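Local coordinates for protein PtLCIB4 H88A mutant (Phaeodactylum tricornutum, PDB 5B5Z) that binds zinc as a homologue of the limiting CO2-inducible protein LCIB, and probably belongs with beta-carbonic anhydrases, which interconvert carbon dioxide and bicarbonate, at residues Met206-Leu209 and Pro210-Tyr214; Tyr195-Thr198 and Leu199-Glu203; Phe45-Lys49 and Tyr50-Leu54. All blocks are in the same frame, centred on the assembly; numbering follows the deposited sequence. Where two conformers were deposited one is given.

All three contacts are local, and they follow one another along the chain without nesting or crossing. Contact 3 comes first. It closes the loop that leads from helix 31-43 into strand 52-57 of the central sheet. The other two lie far along the chain, on the opposite side of its centre, with contact 2 centred about 40 Å from the centre of contact 3. Contact 2 makes up the short helix 196-201 and its exit. Contact 1 follows in the first turns of the long helix 205-228. These two touch: Ser212 OG lies 3.7 Å from Leu199 CD2, and Thr208 OG1 packs on Ala202 CB. The two successive helices are thus packed against each other.

Contact 1. Residues Met206-Leu209 and Pro210-Tyr214; sequences MVTL and PVSVY
Thr208 and Leu209 each accept a backbone bond from the next helical turn. Ser212 N gives its hydrogen to Thr208 O at 3.1 Å, with an N-H...O angle of 163°. Val213 N does the same to Leu209 O at 2.9 Å. Both donors lie nearly along the C=O axis. A weak third bond runs from Val211 N to Thr208 O.

Pro210 interrupts this pattern. Its nitrogen has no hydrogen to give, and its ring fills the place where a donor would stand. Pro210 CD sits 3.2 Å from Met206 O, and CG faces Val207 O. Val211 N makes no bond to Val207 O; the weak one to Thr208 O takes its place. The helix is kinked here. The regular pattern returns with Ser212 and Val213, and Tyr214 N to Pro210 O continues it.

The apolar contacts centre on Leu209. Leu209 CB lies 3.4 Å from Pro210 CD across the peptide that joins them, closer than a usual carbon contact, and the two side chains cross at about a right angle. Leu209 CG lies opposite the backbone N (chi1 177°). One branch, CD1, then reaches Val213 CG2 at 3.8 Å. Val213 CG2 stands beside its own backbone N and lies 3.3 Å from Leu209 O.

Leu209 also packs on Ala142, Val143 and Ala146 of helix 140-154. Pro210 meets Val116 of strand 107-117, and its carbonyl oxygen is hydrogen-bonded to Ser114 OG. The side chain of Val213 touches Ser114 and is about 8 Å from the bound zinc ion, while Val211 and Tyr214 meet Arg259 of strand 255-264.

Contact 2. Residues Tyr195-Thr198 and Leu199-Glu203; sequences YAAT and LSEAE
Ser200 carries its OG between its backbone N and carbonyl carbon (chi1 45°), which turns the hydroxyl back onto the carbonyls of Ala196 and Ala197. Leu199 takes another rotation, with CG beside its own N (chi1 -65°), and this lays CG 3.2 Å from Tyr195 O.

Ser200 OG is 2.8 Å from Ala196 O and 2.9 Å from Ala197 O. It has one proton for the two acceptors and can give it to either. A serine hydroxyl that bonds back to a carbonyl of the preceding turn is a common feature of helices; this one is within reach of two. Ala196 O also takes the backbone N-H of Ser200 at 3.0 Å, from a donor tilted out of the carbonyl plane. Leu199 N bonds Tyr195 O, and Glu201 N bonds Ala197 O, both at 3.0 Å. Tyr195 is the N-cap residue, so its carbonyl starts the helical bonding. The Glu201 chain leaves past Ala197 O, with CG 3.3 Å from it.

Helix 196-201 packs against two longer helices. Leu199 meets Thr150 of helix 140-154 and Ser212 of helix 205-228. Ala196 and Ser200 touch Tyr153 of the first. On the second, Tyr195 touches Ser212 and Ala216, and its OH is hydrogen-bonded to Asp215 and Lys219.

Contact 3. Residues Phe45-Lys49 and Tyr50-Leu54; sequences FGYHK and YNTLL
Gly46, His48 and Asn51 form a side-chain-to-backbone contact across the loop between helix 31-43 and strand 52-57. Gly46 has a positive phi and is the C-prime residue of the Schellman motif that ends the helix.

The Asn51 amide uses both its ends. Asn51 ND2 gives a hydrogen to Gly46 O at 2.8 Å, almost straight at 174° and within the amide plane. Asn51 OD1 receives His48 N at 2.8 Å on a lone pair in its carbonyl plane. The first torsion of Asn51 (chi1 66°) puts CG between the backbone N and the carbonyl carbon, so that the amide meets the loop backbone. A leucine in its place would probably leave His48 N and Gly46 O without these mates and set the loop free to shift.

Thr52 OG1 gives its hydrogen to His48 O at 2.8 Å and lies 3.6 Å from Tyr47 CB. Tyr47 OH is hydrogen-bonded to Gln237. His48 and Tyr50 run side by side, with His48 CB 4.0 Å from Tyr50 CD1. Thr52 O is hydrogen-bonded to Arg130 of the second subunit.

Three bonds in all tie the loop backbone to side chains just before and at the start of the strand. With both ends of its amide engaged, Asn51 is held in one orientation, and polar bonds pin the loop to it.

Contact 1. Residues Met206-Leu209 and Pro210-Tyr214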
loop_
_atom_site.group_PDB
_atom_site.type_symbol
_atom_site.label_atom_id
_atom_site.label_comp_id
_atom_site.label_asym_id
_atom_site.label_seq_id
_atom_site.Cartn_x
_atom_site.Cartn_y
_atom_site.Cartn_z
ATOM N N MET A 206 12.747 6.173 -20.964
ATOM C CA MET A 206 12.836 5.600 -19.619
ATOM C C MET A 206 13.255 6.632 -18.583
ATOM O O MET A 206 12.976 6.474 -17.389
ATOM C CB MET A 206 13.798 4.414 -19.601
ATOM C CG MET A 206 13.249 3.195 -20.339
ATOM S SD MET A 206 11.681 2.625 -19.641
ATOM C CE MET A 206 10.508 3.099 -20.879
ATOM N N VAL A 207 13.928 7.692 -19.019
ATOM C CA VAL A 207 14.346 8.729 -18.081
ATOM C C VAL A 207 13.301 9.841 -18.050
ATOM O O VAL A 207 13.181 10.559 -17.068
ATOM C CB VAL A 207 15.762 9.284 -18.430
ATOM C CG1 VAL A 207 15.722 10.238 -19.630
ATOM C CG2 VAL A 207 16.385 9.970 -17.224
ATOM N N THR A 208 12.517 9.962 -19.117
ATOM C CA THR A 208 11.462 10.958 -19.175
ATOM C C THR A 208 10.191 10.485 -18.454
ATOM O O THR A 208 9.496 11.279 -17.812
ATOM C CB THR A 208 11.146 11.309 -20.646
ATOM O OG1 THR A 208 12.319 11.899 -21.211
ATOM C CG2 THR A 208 9.986 12.288 -20.739
ATOM N N LEU A 209 9.905 9.187 -18.564
ATOM C CA LEU A 209 8.672 8.616 -18.017
ATOM C C LEU A 209 8.422 8.935 -16.529
ATOM O O LEU A 209 7.325 9.374 -16.212
ATOM C CB LEU A 209 8.652 7.098 -18.246
ATOM C CG LEU A 209 7.459 6.326 -17.668
ATOM C CD1 LEU A 209 6.121 6.807 -18.189
ATOM C CD2 LEU A 209 7.670 4.843 -17.953
ATOM N N PRO A 210 9.418 8.729 -15.628
ATOM C CA PRO A 210 9.120 9.070 -14.217
ATOM C C PRO A 210 8.807 10.542 -13.985
ATOM O O PRO A 210 8.104 10.890 -13.027
ATOM C CB PRO A 210 10.402 8.680 -13.475
ATOM C CG PRO A 210 11.477 8.620 -14.570
ATOM C CD PRO A 210 10.738 8.084 -15.756
ATOM N N VAL A 211 9.306 11.416 -14.852
ATOM C CA VAL A 211 8.991 12.822 -14.695
ATOM C C VAL A 211 7.543 13.087 -15.093
ATOM O O VAL A 211 6.828 13.802 -14.399
ATOM C CB VAL A 211 9.943 13.708 -15.513
ATOM C CG1 VAL A 211 9.543 15.159 -15.376
ATOM C CG2 VAL A 211 11.359 13.516 -15.040
ATOM N N SER A 212 7.096 12.486 -16.196
ATOM C CA SER A 212 5.698 12.586 -16.600
ATOM C C SER A 212 4.757 11.987 -15.552
ATOM O O SER A 212 3.709 12.538 -15.259
ATOM C CB SER A 212 5.476 11.887 -17.948
ATOM O OG SER A 212 6.280 12.480 -18.954
ATOM N N VAL A 213 5.132 10.844 -14.994
ATOM C CA VAL A 213 4.308 10.237 -13.953
ATOM C C VAL A 213 4.212 11.146 -12.739
ATOM O O VAL A 213 3.125 11.329 -12.182
ATOM C CB VAL A 213 4.864 8.866 -13.549
ATOM C CG1 VAL A 213 4.064 8.285 -12.373
ATOM C CG2 VAL A 213 4.785 7.915 -14.755
ATOM N N TYR A 214 5.341 11.721 -12.335
ATOM C CA TYR A 214 5.311 12.627 -11.196
ATOM C C TYR A 214 4.387 13.813 -11.490
ATOM O O TYR A 214 3.619 14.233 -10.630
ATOM C CB TYR A 214 6.713 13.139 -10.829
ATOM C CG TYR A 214 6.593 14.349 -9.932
ATOM C CD1 TYR A 214 6.280 14.195 -8.596
ATOM C CD2 TYR A 214 6.691 15.640 -10.443
ATOM C CE1 TYR A 214 6.103 15.270 -7.786
ATOM C CE2 TYR A 214 6.507 16.735 -9.625
ATOM C CZ TYR A 214 6.215 16.532 -8.298
ATOM O OH TYR A 214 6.028 17.601 -7.452
#

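Contact 2. Residues Tyr195-Thr198 and Leu199-Glu203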
loop_
_atom_site.group_PDB
_atom_site.type_symbol
_atom_site.label_atom_id
_atom_site.label_comp_id
_atom_site.label_asym_id
_atom_site.label_seq_id
_atom_site.Cartn_x
_atom_site.Cartn_y
_atom_site.Cartn_z
ATOM N N TYR A 195 0.325 12.686 -21.745
ATOM C CA TYR A 195 1.768 12.778 -21.941
ATOM C C TYR A 195 2.274 11.933 -23.109
ATOM O O TYR A 195 3.478 11.736 -23.262
ATOM C CB TYR A 195 2.494 12.362 -20.654
ATOM C CG TYR A 195 2.093 13.196 -19.470
ATOM C CD1 TYR A 195 0.970 12.877 -18.714
ATOM C CD2 TYR A 195 2.818 14.327 -19.125
ATOM C CE1 TYR A 195 0.584 13.652 -17.643
ATOM C CE2 TYR A 195 2.443 15.114 -18.050
ATOM C CZ TYR A 195 1.328 14.772 -17.315
ATOM O OH TYR A 195 0.946 15.548 -16.249
ATOM N N ALA A 196 1.362 11.437 -23.938
ATOM C CA ALA A 196 1.752 10.506 -25.000
ATOM C C ALA A 196 2.730 11.118 -26.015
ATOM O O ALA A 196 3.694 10.469 -26.415
ATOM C CB ALA A 196 0.518 9.981 -25.715
ATOM N N ALA A 197 2.485 12.358 -26.428
ATOM C CA ALA A 197 3.395 13.034 -27.358
ATOM C C ALA A 197 4.785 13.187 -26.743
ATOM O O ALA A 197 5.790 12.852 -27.371
ATOM C CB ALA A 197 2.834 14.397 -27.761
ATOM N N THR A 198 4.830 13.671 -25.501
ATOM C CA THR A 198 6.091 13.858 -24.789
ATOM C C THR A 198 6.898 12.568 -24.740
ATOM O O THR A 198 8.106 12.555 -24.984
ATOM C CB THR A 198 5.859 14.343 -23.344
ATOM O OG1 THR A 198 5.122 15.572 -23.359
ATOM C CG2 THR A 198 7.188 14.538 -22.619
ATOM N N LEU A 199 6.215 11.479 -24.412
ATOM C CA LEU A 199 6.868 10.190 -24.266
ATOM C C LEU A 199 7.353 9.623 -25.597
ATOM O O LEU A 199 8.430 9.034 -25.675
ATOM C CB LEU A 199 5.917 9.204 -23.595
ATOM C CG LEU A 199 5.527 9.545 -22.160
ATOM C CD1 LEU A 199 4.464 8.568 -21.684
ATOM C CD2 LEU A 199 6.742 9.545 -21.231
ATOM N N SER A 200 6.563 9.807 -26.648
ATOM C CA SER A 200 6.963 9.288 -27.945
ATOM C C SER A 200 8.132 10.091 -28.530
ATOM O O SER A 200 8.961 9.533 -29.241
ATOM C CB SER A 200 5.779 9.269 -28.907
ATOM O OG SER A 200 5.053 10.478 -28.842
ATOM N N GLU A 201 8.224 11.375 -28.188
ATOM C CA GLU A 201 9.289 12.238 -28.709
ATOM C C GLU A 201 10.579 12.167 -27.887
ATOM O O GLU A 201 11.627 12.654 -28.312
ATOM C CB GLU A 201 8.803 13.686 -28.772
ATOM C CG GLU A 201 7.718 13.908 -29.819
ATOM C CD GLU A 201 7.032 15.249 -29.678
ATOM O OE1 GLU A 201 7.492 16.066 -28.850
ATOM O OE2 GLU A 201 6.025 15.482 -30.381
ATOM N N ALA A 202 10.505 11.549 -26.713
ATOM C CA ALA A 202 11.626 11.551 -25.778
ATOM C C ALA A 202 12.882 10.879 -26.319
ATOM O O ALA A 202 12.809 9.837 -26.961
ATOM C CB ALA A 202 11.207 10.883 -24.476
ATOM N N GLU A 203 14.038 11.471 -26.034
ATOM C CA GLU A 203 15.330 10.911 -26.429
ATOM C C GLU A 203 15.518 9.571 -25.758
ATOM O O GLU A 203 15.936 8.594 -26.373
ATOM C CB GLU A 203 16.484 11.847 -26.048
ATOM C CG GLU A 203 17.841 11.488 -26.662
ATOM C CD GLU A 203 18.612 10.413 -25.909
ATOM O OE1 GLU A 203 18.537 10.361 -24.663
ATOM O OE2 GLU A 203 19.309 9.615 -26.577
#

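Contact 3. Residues Phe45-Lys49 and Tyr50-Leu54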
loop_
_atom_site.group_PDB
_atom_site.type_symbol
_atom_site.label_atom_id
_atom_site.label_comp_id
_atom_site.label_asym_id
_atom_site.label_seq_id
_atom_site.Cartn_x
_atom_site.Cartn_y
_atom_site.Cartn_z
ATOM N N PHE A 45 9.073 23.676 12.491
ATOM C CA PHE A 45 7.662 24.012 12.378
ATOM C C PHE A 45 6.807 23.089 13.237
ATOM O O PHE A 45 5.603 22.956 13.018
ATOM C CB PHE A 45 7.223 23.966 10.908
ATOM C CG PHE A 45 7.877 25.020 10.057
ATOM C CD1 PHE A 45 9.161 24.838 9.575
ATOM C CD2 PHE A 45 7.221 26.210 9.774
ATOM C CE1 PHE A 45 9.785 25.807 8.815
ATOM C CE2 PHE A 45 7.837 27.189 9.006
ATOM C CZ PHE A 45 9.126 26.989 8.527
ATOM N N GLY A 46 7.434 22.452 14.220
ATOM C CA GLY A 46 6.703 21.740 15.251
ATOM C C GLY A 46 6.306 20.316 14.918
ATOM O O GLY A 46 5.496 19.717 15.624
ATOM N N TYR A 47 6.873 19.769 13.844
ATOM C CA TYR A 47 6.638 18.377 13.483
ATOM C C TYR A 47 7.584 17.482 14.259
ATOM O O TYR A 47 8.780 17.512 14.039
ATOM C CB TYR A 47 6.841 18.151 11.973
ATOM C CG TYR A 47 5.784 18.785 11.094
ATOM C CD1 TYR A 47 5.687 20.161 10.987
ATOM C CD2 TYR A 47 4.891 18.003 10.359
ATOM C CE1 TYR A 47 4.733 20.757 10.196
ATOM C CE2 TYR A 47 3.919 18.596 9.554
ATOM C CZ TYR A 47 3.855 19.976 9.482
ATOM O OH TYR A 47 2.919 20.610 8.702
ATOM N N HIS A 48 7.048 16.686 15.172
ATOM C CA HIS A 48 7.863 15.726 15.903
ATOM C C HIS A 48 7.209 14.372 15.790
ATOM O O HIS A 48 6.191 14.239 15.118
ATOM C CB HIS A 48 8.019 16.149 17.365
ATOM C CG HIS A 48 8.426 17.576 17.513
ATOM N ND1 HIS A 48 9.678 18.034 17.162
ATOM C CD2 HIS A 48 7.730 18.661 17.923
ATOM C CE1 HIS A 48 9.737 19.338 17.363
ATOM N NE2 HIS A 48 8.570 19.741 17.831
ATOM N N LYS A 49 7.776 13.373 16.448
ATOM C CA LYS A 49 7.253 12.023 16.340
ATOM C C LYS A 49 5.871 11.892 16.983
ATOM O O LYS A 49 4.977 11.255 16.423
ATOM C CB LYS A 49 8.230 11.029 16.968
ATOM C CG LYS A 49 9.674 11.243 16.547
ATOM C CD LYS A 49 10.611 10.294 17.288
ATOM C CE LYS A 49 11.996 10.257 16.661
ATOM N NZ LYS A 49 12.879 9.302 17.391
ATOM N N TYR A 50 5.672 12.511 18.141
ATOM C CA TYR A 50 4.435 12.270 18.876
ATOM C C TYR A 50 3.211 12.853 18.179
ATOM O O TYR A 50 2.103 12.359 18.368
ATOM C CB TYR A 50 4.529 12.822 20.306
ATOM C CG TYR A 50 4.252 14.302 20.458
ATOM C CD1 TYR A 50 5.209 15.249 20.124
ATOM C CD2 TYR A 50 3.032 14.752 20.956
ATOM C CE1 TYR A 50 4.951 16.604 20.266
ATOM C CE2 TYR A 50 2.768 16.100 21.098
ATOM C CZ TYR A 50 3.737 17.022 20.760
ATOM O OH TYR A 50 3.488 18.369 20.902
ATOM N N ASN A 51 3.407 13.873 17.351
ATOM C CA ASN A 51 2.282 14.638 16.841
ATOM C C ASN A 51 2.197 14.648 15.316
ATOM O O ASN A 51 1.423 15.419 14.743
ATOM C CB ASN A 51 2.349 16.074 17.364
ATOM C CG ASN A 51 3.543 16.836 16.823
ATOM O OD1 ASN A 51 4.532 16.241 16.390
ATOM N ND2 ASN A 51 3.449 18.151 16.829
ATOM N N THR A 52 2.992 13.798 14.672
ATOM C CA THR A 52 2.985 13.723 13.203
ATOM C C THR A 52 2.495 12.367 12.746
ATOM O O THR A 52 2.909 11.341 13.277
ATOM C CB THR A 52 4.378 13.968 12.609
ATOM O OG1 THR A 52 4.822 15.280 12.965
ATOM C CG2 THR A 52 4.358 13.869 11.071
ATOM N N LEU A 53 1.593 12.366 11.767
ATOM C CA LEU A 53 1.144 11.141 11.127
ATOM C C LEU A 53 1.763 11.091 9.741
ATOM O O LEU A 53 1.555 11.999 8.951
ATOM C CB LEU A 53 -0.371 11.100 11.020
ATOM C CG LEU A 53 -0.935 9.884 10.278
ATOM C CD1 LEU A 53 -0.661 8.576 11.008
ATOM C CD2 LEU A 53 -2.414 10.070 10.075
ATOM N N LEU A 54 2.541 10.047 9.494
ATOM C CA LEU A 54 3.202 9.849 8.210
ATOM C C LEU A 54 2.256 9.168 7.223
ATOM O O LEU A 54 1.550 8.217 7.581
ATOM C CB LEU A 54 4.464 9.018 8.406
ATOM C CG LEU A 54 5.259 8.681 7.148
ATOM C CD1 LEU A 54 5.791 9.945 6.490
ATOM C CD2 LEU A 54 6.387 7.709 7.479
#